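PDB 2P4S: purine nucleoside phosphorylase from Anopheles gambiae, which catalyses the phosphorolysis of purine nucleosides, preferring inosine and 2'-deoxyinosine, to free base and pentose 1-phosphate in purine salvage. Local coordinates for residues 139-144 with 182-187; 176-181 with 229-234; 193-198 with 317-322; 219-224 with 274-279; 243-248 with 309-314. One frame throughout, in Å; residues are numbered along the deposited sequence.

Contact 1 of 5, residues 139-144 with 182-187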
# COMPACT_ATOMS: atom_id res chain seq x y z
N PRO A 139 -1.82 11.93 29.77
CA PRO A 139 -1.75 10.48 29.80
C PRO A 139 -1.93 9.84 28.43
O PRO A 139 -2.87 10.19 27.71
CB PRO A 139 -2.89 10.07 30.75
CG PRO A 139 -3.54 11.33 31.19
CD PRO A 139 -2.69 12.47 30.82
N HIS A 140 -1.01 8.94 28.09
CA HIS A 140 -1.05 8.11 26.85
C HIS A 140 -0.84 8.89 25.56
O HIS A 140 -1.11 8.36 24.49
CB HIS A 140 -2.38 7.34 26.73
CG HIS A 140 -2.70 6.52 27.93
ND1 HIS A 140 -1.93 5.43 28.31
CD2 HIS A 140 -3.66 6.65 28.87
CE1 HIS A 140 -2.43 4.92 29.42
NE2 HIS A 140 -3.48 5.63 29.78
N PHE A 141 -0.39 10.13 25.66
CA PHE A 141 -0.26 10.94 24.47
C PHE A 141 1.10 10.74 23.75
O PHE A 141 2.16 10.71 24.41
CB PHE A 141 -0.46 12.40 24.81
CG PHE A 141 -1.57 13.04 24.03
CD1 PHE A 141 -2.87 12.60 24.18
CD2 PHE A 141 -1.33 14.09 23.18
CE1 PHE A 141 -3.93 13.20 23.48
CE2 PHE A 141 -2.40 14.70 22.44
CZ PHE A 141 -3.69 14.24 22.62
N PRO A 142 1.06 10.63 22.41
CA PRO A 142 2.30 10.68 21.64
C PRO A 142 2.90 12.07 21.74
O PRO A 142 2.24 13.02 22.18
CB PRO A 142 1.83 10.42 20.19
CG PRO A 142 0.45 9.89 20.27
CD PRO A 142 -0.13 10.45 21.55
N VAL A 143 4.14 12.19 21.36
CA VAL A 143 4.79 13.48 21.30
C VAL A 143 5.14 13.82 19.85
O VAL A 143 5.41 12.93 19.03
CB VAL A 143 6.03 13.54 22.22
CG1 VAL A 143 5.62 13.27 23.75
CG2 VAL A 143 7.11 12.57 21.76
N SER A 144 5.16 15.12 19.55
CA SER A 144 5.57 15.62 18.21
C SER A 144 7.09 15.68 18.09
O SER A 144 7.72 16.36 18.87
CB SER A 144 4.97 17.01 17.98
OG SER A 144 3.57 16.90 17.89
N ALA A 182 -4.32 9.41 14.82
CA ALA A 182 -5.72 9.87 14.72
C ALA A 182 -6.38 9.91 16.09
O ALA A 182 -7.37 10.59 16.27
CB ALA A 182 -6.49 8.94 13.78
N MET A 183 -5.78 9.22 17.08
CA MET A 183 -6.31 9.17 18.46
C MET A 183 -6.84 10.52 19.08
O MET A 183 -7.86 10.54 19.77
CB MET A 183 -5.31 8.44 19.39
CG MET A 183 -5.62 8.59 20.90
SD MET A 183 -4.84 10.02 21.69
CE MET A 183 -3.15 9.87 21.18
N PRO A 184 -6.12 11.63 18.89
CA PRO A 184 -6.63 12.91 19.42
C PRO A 184 -7.98 13.36 18.86
O PRO A 184 -8.71 14.13 19.55
CB PRO A 184 -5.55 13.89 19.01
CG PRO A 184 -4.28 13.01 18.93
CD PRO A 184 -4.76 11.78 18.31
N VAL A 185 -8.33 12.88 17.67
CA VAL A 185 -9.69 13.07 17.13
C VAL A 185 -10.78 12.35 17.95
O VAL A 185 -11.88 12.88 18.08
CB VAL A 185 -9.80 12.69 15.61
CG1 VAL A 185 -11.19 12.93 15.05
CG2 VAL A 185 -8.72 13.45 14.77
N ARG A 186 -10.51 11.14 18.44
CA ARG A 186 -11.50 10.41 19.30
C ARG A 186 -11.67 11.14 20.64
O ARG A 186 -12.78 11.27 21.13
CB ARG A 186 -11.09 9.00 19.60
CG ARG A 186 -10.69 8.14 18.42
CD ARG A 186 -11.88 7.52 17.88
NE ARG A 186 -11.69 6.14 17.45
CZ ARG A 186 -12.42 5.60 16.47
NH1 ARG A 186 -13.36 6.33 15.80
NH2 ARG A 186 -12.20 4.33 16.14
N VAL A 187 -10.57 11.64 21.19
CA VAL A 187 -10.58 12.48 22.38
C VAL A 187 -11.40 13.79 22.17
O VAL A 187 -12.24 14.11 23.00
CB VAL A 187 -9.12 12.80 22.88
CG1 VAL A 187 -9.18 13.71 24.06
CG2 VAL A 187 -8.40 11.50 23.24
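A Met-aromatic contact between Phe141 and Met183 joins the loop that follows strand 130-134 to the second turn of helix 178-191. The sulfur lies oblique to the ring, 4.5 Å from SD of Met183 to the centroid of Phe141 and 44° off the ring normal. The terminal methyl CE hangs over one face of the same ring, displaced toward its rim. Met183 gets there with CG anti to its backbone N (chi1 167°) and two further bends, at chi2 and chi3, which fold the thioether back against the loop; an unbranched, flexible chain suits this job. Pro184, next in the helix, has no amide hydrogen to give, and the helix is kinked there, with N of Val185 bonded to O of Ala182. Beyond the two segments, Tyr135 meets the Phe141 ring with its own, and Met183 also touches Leu95 of helix 92-105. Pro142 lies beside the methyl of Met183, though at a spacing that is doubtful. At the far end of the aromatic ring, CZ of Phe141 rests 3.9 Å from CG of Pro184.

Contact 2 of 5, residues 176-181 with 229-234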
# COMPACT_ATOMS: atom_id res chain seq x y z
N TYR A 176 4.53 6.14 14.29
CA TYR A 176 3.18 5.97 14.88
C TYR A 176 2.21 5.32 13.91
O TYR A 176 2.06 5.79 12.78
CB TYR A 176 2.58 7.31 15.33
CG TYR A 176 3.45 8.12 16.27
CD1 TYR A 176 4.05 7.53 17.41
CD2 TYR A 176 3.71 9.47 16.02
CE1 TYR A 176 4.87 8.30 18.28
CE2 TYR A 176 4.48 10.24 16.86
CZ TYR A 176 5.06 9.65 18.00
OH TYR A 176 5.84 10.43 18.82
N PRO A 177 1.54 4.23 14.35
CA PRO A 177 0.44 3.63 13.56
C PRO A 177 -0.63 4.71 13.29
O PRO A 177 -0.73 5.66 14.04
CB PRO A 177 -0.14 2.53 14.48
CG PRO A 177 1.04 2.23 15.51
CD PRO A 177 1.85 3.49 15.60
N LEU A 178 -1.41 4.58 12.21
CA LEU A 178 -2.44 5.60 11.89
C LEU A 178 -3.46 5.83 13.03
O LEU A 178 -3.82 6.99 13.30
CB LEU A 178 -3.12 5.30 10.52
CG LEU A 178 -2.15 5.25 9.33
CD1 LEU A 178 -2.93 5.02 8.04
CD2 LEU A 178 -1.37 6.57 9.25
N ALA A 179 -3.89 4.76 13.72
CA ALA A 179 -4.84 4.88 14.86
C ALA A 179 -4.27 5.73 16.00
O ALA A 179 -4.99 6.46 16.67
CB ALA A 179 -5.31 3.48 15.40
N LYS A 180 -2.97 5.65 16.20
CA LYS A 180 -2.29 6.50 17.16
C LYS A 180 -2.19 7.97 16.68
O LYS A 180 -2.35 8.89 17.49
CB LYS A 180 -0.91 5.90 17.52
CG LYS A 180 -0.11 6.69 18.58
CD LYS A 180 0.77 5.67 19.31
CE LYS A 180 1.62 6.29 20.39
NZ LYS A 180 2.61 5.27 20.98
N CYS A 181 -1.91 8.20 15.39
CA CYS A 181 -1.91 9.60 14.85
C CYS A 181 -3.29 10.24 14.96
O CYS A 181 -3.42 11.43 15.20
CB CYS A 181 -1.50 9.64 13.36
SG CYS A 181 0.22 9.06 13.03
N ASN A 229 -3.87 -0.06 5.25
CA ASN A 229 -3.33 0.72 6.35
C ASN A 229 -4.37 1.82 6.68
O ASN A 229 -4.41 2.89 6.07
CB ASN A 229 -1.97 1.27 5.92
CG ASN A 229 -1.19 1.93 7.05
OD1 ASN A 229 -1.53 1.83 8.23
ND2 ASN A 229 -0.11 2.59 6.68
N ASN A 230 -5.23 1.53 7.65
CA ASN A 230 -6.42 2.38 7.95
C ASN A 230 -6.49 2.50 9.45
O ASN A 230 -6.32 1.50 10.09
CB ASN A 230 -7.71 1.71 7.41
CG ASN A 230 -8.93 2.61 7.47
OD1 ASN A 230 -9.47 2.84 8.54
ND2 ASN A 230 -9.40 3.11 6.31
N PRO A 231 -6.78 3.71 10.00
CA PRO A 231 -6.95 3.83 11.47
C PRO A 231 -8.12 3.01 12.08
O PRO A 231 -8.16 2.80 13.28
CB PRO A 231 -7.17 5.34 11.66
CG PRO A 231 -7.75 5.80 10.38
CD PRO A 231 -7.02 5.01 9.34
N LEU A 232 -9.02 2.48 11.26
CA LEU A 232 -10.15 1.78 11.81
C LEU A 232 -9.97 0.27 11.78
O LEU A 232 -10.87 -0.47 12.16
CB LEU A 232 -11.43 2.18 11.06
CG LEU A 232 -11.69 3.68 10.89
CD1 LEU A 232 -12.93 3.81 10.03
CD2 LEU A 232 -11.84 4.42 12.24
N GLN A 233 -8.84 -0.20 11.28
CA GLN A 233 -8.61 -1.67 11.22
C GLN A 233 -8.65 -2.26 12.64
O GLN A 233 -8.15 -1.66 13.58
CB GLN A 233 -7.28 -2.00 10.53
CG GLN A 233 -7.18 -3.49 10.09
CD GLN A 233 -5.75 -3.95 9.88
OE1 GLN A 233 -4.80 -3.21 10.20
NE2 GLN A 233 -5.58 -5.14 9.35
N GLY A 234 -9.29 -3.42 12.78
CA GLY A 234 -9.43 -4.08 14.08
C GLY A 234 -10.87 -4.00 14.57
O GLY A 234 -11.73 -3.46 13.89
O HOH W 1 -1.06 2.19 10.70
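Leu178, in the first turn of helix 178-191, spans the contact with residues 229-234. Its CB lies 4.1 Å from CD of Pro231, whose compact ring fits close to the helix backbone. With CG anti to the carbonyl carbon (chi1 -59°), the chain then turns to the amide of Asn229, and CG of Leu178 comes within 3.6 Å of OD1 of Asn229. At the tip, CD1 of Leu178 lies 3.3 Å from the backbone O of Asn229 and also touches the side-chain carbonyl; the two side chains cross at about a right angle. One residue on, CB of Ala179 lies 3.6 Å from O of Pro231, its small size allowing the backbones to come close.

The polar link is a water that accepts from N of Leu178 at 2.8 Å and donates to OD1 of Asn229 at 2.5 Å, serving an amide at the start of the helix that has no preceding turn to bond to. The other end of the Asn229 amide, ND2, is hydrogen-bonded to Ala227 O of the third subunit. Asn230 shapes the opposing loop: its OD1 accepts from N of Leu232 at 2.8 Å, in the carbonyl plane and on a lone pair. Pro231 suits the second position of the type I turn from Asn230 to Gln233, its phi being fixed by the ring. Thus a helix N-terminus, with Pro177 as N-cap residue, is packed against an Asx turn within a type I beta turn.

Contact 3 of 5, residues 193-198 with 317-322; sequences CTHLIA and GMTCFA
Ala198 and Ala322 meet methyl to methyl, CB to CB 4.2 Å, on one face of the sheet that strands 195-204 and 319-329 share. On the same side the CE methyl of Met318 reaches CB of Leu196 at 4.0 Å and also touches CB of Cys193. The bend at chi3 (79°) turns that methyl back beneath the neighbouring strand. On the other face, CG2 of Ile197 approaches CD1 of Phe321 at 3.9 Å, at the ring edge and near its plane. Helix 307-315 covers the side of Leu196 and Cys320, and helices 253-265 and 353-370 that of Ile197 and Phe321.

Farther out, His195 and Thr319 lie side by side, pointing the same way. CB of Thr319 sits over one face of the imidazole, 3.7 Å from the centroid of the His195 ring, a CH-pi contact. At the edge of that ring, in its plane, OG1 of Thr194 pairs with ND1 of His195 at 2.8 Å; OG1 of Thr194 also meets Lys111 O.

Four backbone hydrogen bonds form the parallel ladder: Thr319 N to Thr194 O (2.8 Å), Leu196 N to Thr319 O, Phe321 N to Leu196 O and Ala198 N to Phe321 O. Just ahead of strand 319-329, Gly317 ends helix 307-315 in a Schellman motif, with a positive phi that glycine adopts readily. The chemistry implies a division of labour: backbone bonds set the register, the Leu196 and Cys320 face is apolar, and the other passes from Ile197 and Phe321 to a polar, partly exposed end at His195 and Thr319.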
# COMPACT_ATOMS: atom_id res chain seq x y z
N CYS A 193 -16.41 17.99 20.89
CA CYS A 193 -16.25 18.59 19.54
C CYS A 193 -17.16 17.92 18.52
O CYS A 193 -17.18 16.67 18.40
CB CYS A 193 -14.80 18.54 19.05
SG CYS A 193 -13.64 19.43 20.09
N THR A 194 -17.92 18.76 17.78
CA THR A 194 -18.82 18.29 16.72
C THR A 194 -18.12 18.47 15.36
O THR A 194 -18.48 17.85 14.37
CB THR A 194 -20.20 19.08 16.69
OG1 THR A 194 -19.92 20.47 16.65
CG2 THR A 194 -21.11 18.79 17.91
N HIS A 195 -17.13 19.35 15.33
CA HIS A 195 -16.44 19.70 14.10
C HIS A 195 -14.96 19.44 14.25
O HIS A 195 -14.41 19.70 15.33
CB HIS A 195 -16.67 21.16 13.71
CG HIS A 195 -18.07 21.42 13.22
ND1 HIS A 195 -19.19 21.19 14.01
CD2 HIS A 195 -18.54 21.82 12.02
CE1 HIS A 195 -20.28 21.47 13.32
NE2 HIS A 195 -19.91 21.85 12.10
N LEU A 196 -14.36 18.90 13.18
CA LEU A 196 -12.91 18.92 12.98
C LEU A 196 -12.46 19.84 11.84
O LEU A 196 -12.92 19.69 10.71
CB LEU A 196 -12.36 17.50 12.78
CG LEU A 196 -10.83 17.40 12.60
CD1 LEU A 196 -10.04 17.78 13.91
CD2 LEU A 196 -10.44 16.00 12.01
N ILE A 197 -11.61 20.82 12.15
CA ILE A 197 -10.80 21.51 11.16
C ILE A 197 -9.35 20.93 11.10
O ILE A 197 -8.54 21.12 12.03
CB ILE A 197 -10.76 23.03 11.38
CG1 ILE A 197 -12.19 23.61 11.39
CG2 ILE A 197 -9.89 23.71 10.30
CD1 ILE A 197 -12.25 25.06 11.81
N ALA A 198 -9.02 20.22 10.01
CA ALA A 198 -7.66 19.66 9.84
C ALA A 198 -6.91 20.51 8.83
O ALA A 198 -7.41 20.78 7.73
CB ALA A 198 -7.73 18.22 9.40
N GLY A 317 -19.00 10.60 13.54
CA GLY A 317 -20.12 11.46 13.14
C GLY A 317 -19.77 12.94 13.15
O GLY A 317 -20.67 13.78 13.16
N MET A 318 -18.49 13.30 13.21
CA MET A 318 -18.07 14.74 13.20
C MET A 318 -18.17 15.38 11.81
O MET A 318 -18.00 14.69 10.79
CB MET A 318 -16.66 14.92 13.74
CG MET A 318 -16.55 14.54 15.21
SD MET A 318 -14.82 14.46 15.77
CE MET A 318 -14.23 16.13 16.09
N THR A 319 -18.46 16.69 11.77
CA THR A 319 -18.41 17.47 10.52
C THR A 319 -16.97 17.94 10.31
O THR A 319 -16.34 18.38 11.25
CB THR A 319 -19.38 18.67 10.56
OG1 THR A 319 -20.70 18.15 10.72
CG2 THR A 319 -19.34 19.49 9.25
N CYS A 320 -16.47 17.81 9.07
CA CYS A 320 -15.07 18.06 8.74
C CYS A 320 -14.88 19.14 7.70
O CYS A 320 -15.63 19.20 6.71
CB CYS A 320 -14.40 16.78 8.22
SG CYS A 320 -14.39 15.40 9.39
N PHE A 321 -13.88 20.00 7.96
CA PHE A 321 -13.42 21.02 7.05
C PHE A 321 -11.89 20.85 7.06
O PHE A 321 -11.30 20.61 8.12
CB PHE A 321 -13.82 22.43 7.53
CG PHE A 321 -13.22 23.53 6.70
CD1 PHE A 321 -12.20 24.33 7.20
CD2 PHE A 321 -13.64 23.72 5.36
CE1 PHE A 321 -11.59 25.31 6.42
CE2 PHE A 321 -13.05 24.72 4.54
CZ PHE A 321 -12.04 25.53 5.07
N ALA A 322 -11.26 20.93 5.90
CA ALA A 322 -9.81 20.81 5.84
C ALA A 322 -9.21 21.60 4.68
O ALA A 322 -9.84 21.74 3.64
CB ALA A 322 -9.41 19.32 5.73

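Contact 4 of 5, residues 219-224 with 274-279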
# COMPACT_ATOMS: atom_id res chain seq x y z
N ASP A 219 -11.78 16.50 -1.53
CA ASP A 219 -11.78 15.06 -1.49
C ASP A 219 -10.36 14.57 -1.29
O ASP A 219 -9.42 15.34 -1.39
CB ASP A 219 -12.36 14.50 -2.81
CG ASP A 219 -13.06 13.15 -2.60
OD1 ASP A 219 -12.95 12.58 -1.47
OD2 ASP A 219 -13.68 12.66 -3.54
N HIS A 220 -10.22 13.29 -0.99
CA HIS A 220 -8.90 12.70 -0.91
C HIS A 220 -8.87 11.32 -1.61
O HIS A 220 -9.91 10.73 -1.93
CB HIS A 220 -8.39 12.63 0.57
CG HIS A 220 -9.15 11.67 1.43
ND1 HIS A 220 -9.65 12.00 2.66
CD2 HIS A 220 -9.52 10.38 1.21
CE1 HIS A 220 -10.28 10.95 3.18
NE2 HIS A 220 -10.20 9.96 2.31
N ILE A 221 -7.67 10.81 -1.83
CA ILE A 221 -7.46 9.46 -2.32
C ILE A 221 -6.60 8.85 -1.23
O ILE A 221 -5.47 9.32 -1.01
CB ILE A 221 -6.72 9.41 -3.71
CG1 ILE A 221 -7.64 9.91 -4.85
CG2 ILE A 221 -6.31 7.95 -4.02
CD1 ILE A 221 -6.95 10.32 -6.20
N ASN A 222 -7.15 7.84 -0.55
CA ASN A 222 -6.48 7.20 0.54
C ASN A 222 -5.70 5.97 0.04
O ASN A 222 -6.21 4.88 0.14
CB ASN A 222 -7.45 6.81 1.69
CG ASN A 222 -6.67 6.34 2.91
OD1 ASN A 222 -5.43 6.41 2.91
ND2 ASN A 222 -7.37 5.84 3.92
N LEU A 223 -4.50 6.17 -0.50
CA LEU A 223 -3.65 5.10 -0.99
C LEU A 223 -3.19 4.12 0.12
O LEU A 223 -3.07 2.91 -0.12
CB LEU A 223 -2.43 5.70 -1.69
CG LEU A 223 -2.65 6.52 -2.98
CD1 LEU A 223 -1.31 7.02 -3.53
CD2 LEU A 223 -3.39 5.62 -4.00
N MET A 224 -2.96 4.65 1.32
CA MET A 224 -2.64 3.83 2.50
C MET A 224 -3.73 2.84 2.78
O MET A 224 -3.44 1.67 2.95
CB MET A 224 -2.41 4.69 3.73
CG MET A 224 -1.25 5.58 3.58
SD MET A 224 -0.89 6.44 5.14
CE MET A 224 0.74 7.03 4.72
N GLU A 274 -9.21 24.66 -4.72
CA GLU A 274 -10.03 23.59 -4.19
C GLU A 274 -9.69 22.31 -4.96
O GLU A 274 -9.76 22.30 -6.18
CB GLU A 274 -11.49 23.90 -4.40
CG GLU A 274 -12.37 22.88 -3.71
CD GLU A 274 -13.86 23.13 -3.93
OE1 GLU A 274 -14.27 23.56 -5.04
OE2 GLU A 274 -14.62 22.90 -2.95
N GLY A 275 -9.35 21.23 -4.26
CA GLY A 275 -9.02 20.02 -4.99
C GLY A 275 -8.75 18.85 -4.09
O GLY A 275 -9.28 18.79 -2.98
N VAL A 276 -8.00 17.89 -4.63
CA VAL A 276 -7.91 16.55 -4.07
C VAL A 276 -6.55 16.38 -3.39
O VAL A 276 -5.49 16.67 -4.00
CB VAL A 276 -8.18 15.46 -5.19
CG1 VAL A 276 -7.99 14.00 -4.67
CG2 VAL A 276 -9.62 15.67 -5.90
N TYR A 277 -6.58 15.85 -2.15
CA TYR A 277 -5.34 15.74 -1.33
C TYR A 277 -5.00 14.27 -1.20
O TYR A 277 -5.89 13.45 -1.25
CB TYR A 277 -5.54 16.39 0.03
CG TYR A 277 -4.48 16.11 1.05
CD1 TYR A 277 -3.36 16.96 1.19
CD2 TYR A 277 -4.62 15.04 1.97
CE1 TYR A 277 -2.39 16.72 2.15
CE2 TYR A 277 -3.65 14.80 2.94
CZ TYR A 277 -2.55 15.65 3.04
OH TYR A 277 -1.60 15.43 4.01
N THR A 278 -3.72 13.90 -1.15
CA THR A 278 -3.42 12.51 -0.80
C THR A 278 -2.35 12.51 0.31
O THR A 278 -1.53 13.43 0.36
CB THR A 278 -2.99 11.64 -2.00
OG1 THR A 278 -3.06 10.26 -1.61
CG2 THR A 278 -1.55 11.97 -2.46
N CYS A 279 -2.38 11.48 1.16
CA CYS A 279 -1.46 11.28 2.26
C CYS A 279 -0.48 10.14 1.94
O CYS A 279 -0.87 8.97 1.91
CB CYS A 279 -2.24 10.95 3.55
SG CYS A 279 -1.19 10.54 4.98
O HOH W 2 -3.41 8.09 2.15
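Thr278 has OG1 anti to its backbone N (chi1 -166°), which aims the hydroxyl across at the neighbouring strand, where OG1 of Thr278 donates to O of Ile221 at 2.7 Å. Met224 stays extended beyond CG, carrying its methyl to the thiol: CE of Met224 is 4.0 Å from SG of Cys279, itself turned anti to its N. These groups lie at the C-terminal end of a parallel pair in the central mixed sheet, where N of Tyr277 bonds O of Asp219 at 3.0 Å and N of Ile221 bonds O of Tyr277 at 3.2 Å. Branched Val276 and Ile221 suit the strands and meet through CG1 of each. The first strand then gives way to helix 223-226, N-capped by Asn222, whose OD1 accepts from Gly225 N. A water donates both to that OD1 of Asn222 and to O of Cys279. Tyr277 OH bonds N of the phosphate-binding Ser305, and Asp219 OD2 meets Tyr334 OH of the second subunit. On the opposite sheet face from Asp219, ND1 of His220 bonds Tyr251 OH.

Contact 5 of 5, residues 243-248 with 309-314. With DIH (7-[[(3R,4R)-3-(hydroxymethyl)-4-oxidanyl-pyrrolidin-1-ium-1-yl]methyl]-3,5-dihydropyrrolo[3,2-d]pyrimidin-4-one), chain H.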
# COMPACT_ATOMS: atom_id res chain seq x y z
N ARG A 243 -19.51 -0.15 11.92
CA ARG A 243 -18.47 -0.95 11.29
C ARG A 243 -18.08 -0.34 9.93
O ARG A 243 -16.87 -0.22 9.63
CB ARG A 243 -18.91 -2.41 11.06
CG ARG A 243 -17.74 -3.39 10.90
CD ARG A 243 -16.44 -2.64 10.81
NE ARG A 243 -15.42 -3.43 11.39
CZ ARG A 243 -14.25 -3.00 11.82
NH1 ARG A 243 -13.87 -1.74 11.74
NH2 ARG A 243 -13.46 -3.91 12.34
N PHE A 244 -19.11 0.02 9.14
CA PHE A 244 -18.96 0.52 7.79
C PHE A 244 -19.66 1.84 7.65
O PHE A 244 -20.64 2.09 8.34
CB PHE A 244 -19.60 -0.44 6.77
CG PHE A 244 -19.15 -1.82 6.91
CD1 PHE A 244 -17.83 -2.17 6.55
CD2 PHE A 244 -20.02 -2.79 7.42
CE1 PHE A 244 -17.37 -3.46 6.69
CE2 PHE A 244 -19.59 -4.12 7.56
CZ PHE A 244 -18.26 -4.46 7.20
N PHE A 245 -19.17 2.68 6.75
CA PHE A 245 -19.86 3.96 6.46
C PHE A 245 -19.35 4.51 5.13
O PHE A 245 -18.26 4.12 4.65
CB PHE A 245 -19.66 4.97 7.60
CG PHE A 245 -18.21 5.33 7.86
CD1 PHE A 245 -17.65 6.48 7.29
CD2 PHE A 245 -17.41 4.52 8.68
CE1 PHE A 245 -16.30 6.78 7.50
CE2 PHE A 245 -16.06 4.82 8.92
CZ PHE A 245 -15.50 5.95 8.33
N GLY A 246 -20.15 5.43 4.57
CA GLY A 246 -19.86 6.02 3.26
C GLY A 246 -19.10 7.32 3.40
O GLY A 246 -19.21 8.01 4.43
N MET A 247 -18.36 7.70 2.36
CA MET A 247 -17.49 8.91 2.43
C MET A 247 -18.09 10.18 1.79
O MET A 247 -17.46 11.24 1.81
CB MET A 247 -16.11 8.59 1.83
CG MET A 247 -15.33 7.54 2.65
SD MET A 247 -14.96 8.16 4.31
CE MET A 247 -13.81 9.49 3.97
N ALA A 248 -19.30 10.09 1.26
CA ALA A 248 -19.91 11.22 0.56
C ALA A 248 -20.02 12.44 1.48
O ALA A 248 -20.49 12.33 2.61
CB ALA A 248 -21.28 10.87 0.00
N GLU A 309 -6.94 11.12 10.17
CA GLU A 309 -7.66 11.98 11.12
C GLU A 309 -9.12 12.27 10.68
O GLU A 309 -10.08 12.19 11.49
CB GLU A 309 -6.88 13.31 11.28
CG GLU A 309 -5.49 13.16 11.90
CD GLU A 309 -4.52 14.27 11.47
OE1 GLU A 309 -4.95 15.23 10.79
OE2 GLU A 309 -3.33 14.20 11.83
N ILE A 310 -9.28 12.68 9.43
CA ILE A 310 -10.59 12.86 8.81
C ILE A 310 -11.45 11.59 8.83
O ILE A 310 -12.61 11.66 9.13
CB ILE A 310 -10.45 13.42 7.35
CG1 ILE A 310 -9.79 14.82 7.39
CG2 ILE A 310 -11.81 13.47 6.65
CD1 ILE A 310 -10.75 16.00 7.85
N ILE A 311 -10.88 10.43 8.53
CA ILE A 311 -11.64 9.19 8.53
C ILE A 311 -12.14 8.83 9.94
O ILE A 311 -13.29 8.39 10.15
CB ILE A 311 -10.77 8.05 7.95
CG1 ILE A 311 -10.64 8.20 6.43
CG2 ILE A 311 -11.30 6.67 8.27
CD1 ILE A 311 -9.75 7.11 5.79
N THR A 312 -11.26 9.03 10.92
CA THR A 312 -11.65 8.87 12.34
C THR A 312 -12.76 9.85 12.74
O THR A 312 -13.68 9.49 13.44
CB THR A 312 -10.41 9.03 13.23
OG1 THR A 312 -9.40 8.08 12.81
CG2 THR A 312 -10.77 8.82 14.69
N ALA A 313 -12.66 11.11 12.31
CA ALA A 313 -13.68 12.11 12.59
C ALA A 313 -15.04 11.71 12.02
O ALA A 313 -16.05 11.79 12.69
CB ALA A 313 -13.27 13.45 12.03
N ARG A 314 -15.04 11.25 10.78
CA ARG A 314 -16.27 10.86 10.08
C ARG A 314 -16.88 9.67 10.75
O ARG A 314 -18.07 9.60 10.91
CB ARG A 314 -15.97 10.53 8.59
CG ARG A 314 -15.63 11.77 7.77
CD ARG A 314 -16.69 12.89 8.01
NE ARG A 314 -17.90 12.60 7.27
CZ ARG A 314 -19.12 13.02 7.58
NH1 ARG A 314 -19.33 13.77 8.67
NH2 ARG A 314 -20.15 12.67 6.78
O5' DIH H . -20.94 -3.76 3.45
C5' DIH H . -19.59 -3.94 3.85
C4' DIH H . -19.08 -5.29 3.33
C6' DIH H . -19.50 -5.56 1.87
C3' DIH H . -17.56 -5.38 3.39
O3' DIH H . -17.15 -6.69 3.81
C2' DIH H . -17.13 -5.22 1.93
N1' DIH H . -18.23 -5.93 1.22
C10 DIH H . -18.16 -5.71 -0.22
C9 DIH H . -18.65 -4.40 -0.79
C8 DIH H . -19.94 -4.12 -1.24
N7 DIH H . -20.02 -2.84 -1.71
C5 DIH H . -18.78 -2.29 -1.61
C6 DIH H . -18.19 -0.98 -1.98
O6 DIH H . -18.91 -0.07 -2.50
N1 DIH H . -16.90 -0.80 -1.71
C2 DIH H . -16.12 -1.76 -1.13
N3 DIH H . -16.58 -2.97 -0.80
C4 DIH H . -17.92 -3.24 -1.05
O HOH W 3 -19.51 10.86 5.06
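Phe245 and Arg314 meet with their flat groups almost perpendicular, the ring and guanidinium planes 89° apart, yet the touching is done by the aliphatic root of the arginine: CE1 of Phe245 lies 3.9 Å from CB of Arg314. The neighbouring ring atom, CZ of Phe245, comes to 3.8 Å from the backbone O of Ile311. The phenylalanine has its CG between its own N and carbonyl carbon (chi1 60°), and its ring spans Ile311 and Arg314, about one turn apart. Met247, curled at each torsion, brings its methyl to the same helix, CE of Met247 to CG1 of Ile311 4.2 Å.

Arg314 bends at chi2 and chi3, and its guanidinium meets a water in its plane: NH2 of Arg314 donates to this water at 2.6 Å. The water in turn donates hydrogen bonds to O of Gly246 at 2.9 Å and to O of Ala248, so one solvent molecule satisfies two loop carbonyls. NH1 is taken by Met318 O.

Phe244 packs on the inhibitor instead: C5' of DIH sits over the centre of its ring, and CG of Arg243 backs the opposite face. Glu286 and Asn328 of the second subunit hydrogen-bond this inhibitor, so the loop helps form a pocket shared between subunits. Helix 307-315 is thus placed with this loop on one flank, helix 178-191 touching Glu309, Thr312 and Ala313, and strand 319-329 packed through Cys320 on Ile310, Ala313 and Arg314.

How the contacts relate
From the N terminus, the loop at 139-144 is the first to find a partner, and contact 1 closes at 182-187 on helix 178-191. Before it closes, contact 2 opens at 176-181 on the same helix, so the two cross; Tyr176 OH and Val143 O join them. Contact 3 opens next at 193-198, crossing contact 2, and its long loop, closed only at 317-322, encloses contacts 4 and 5. Contact 4 opens before contact 2 closes, and contacts 4 and 5 also cross. Contacts 3 and 4 tie strands of one sheet; contacts 1, 2 and 5 fasten loops to helices 178-191 and 307-315, which pack together through Val185 and Ala313.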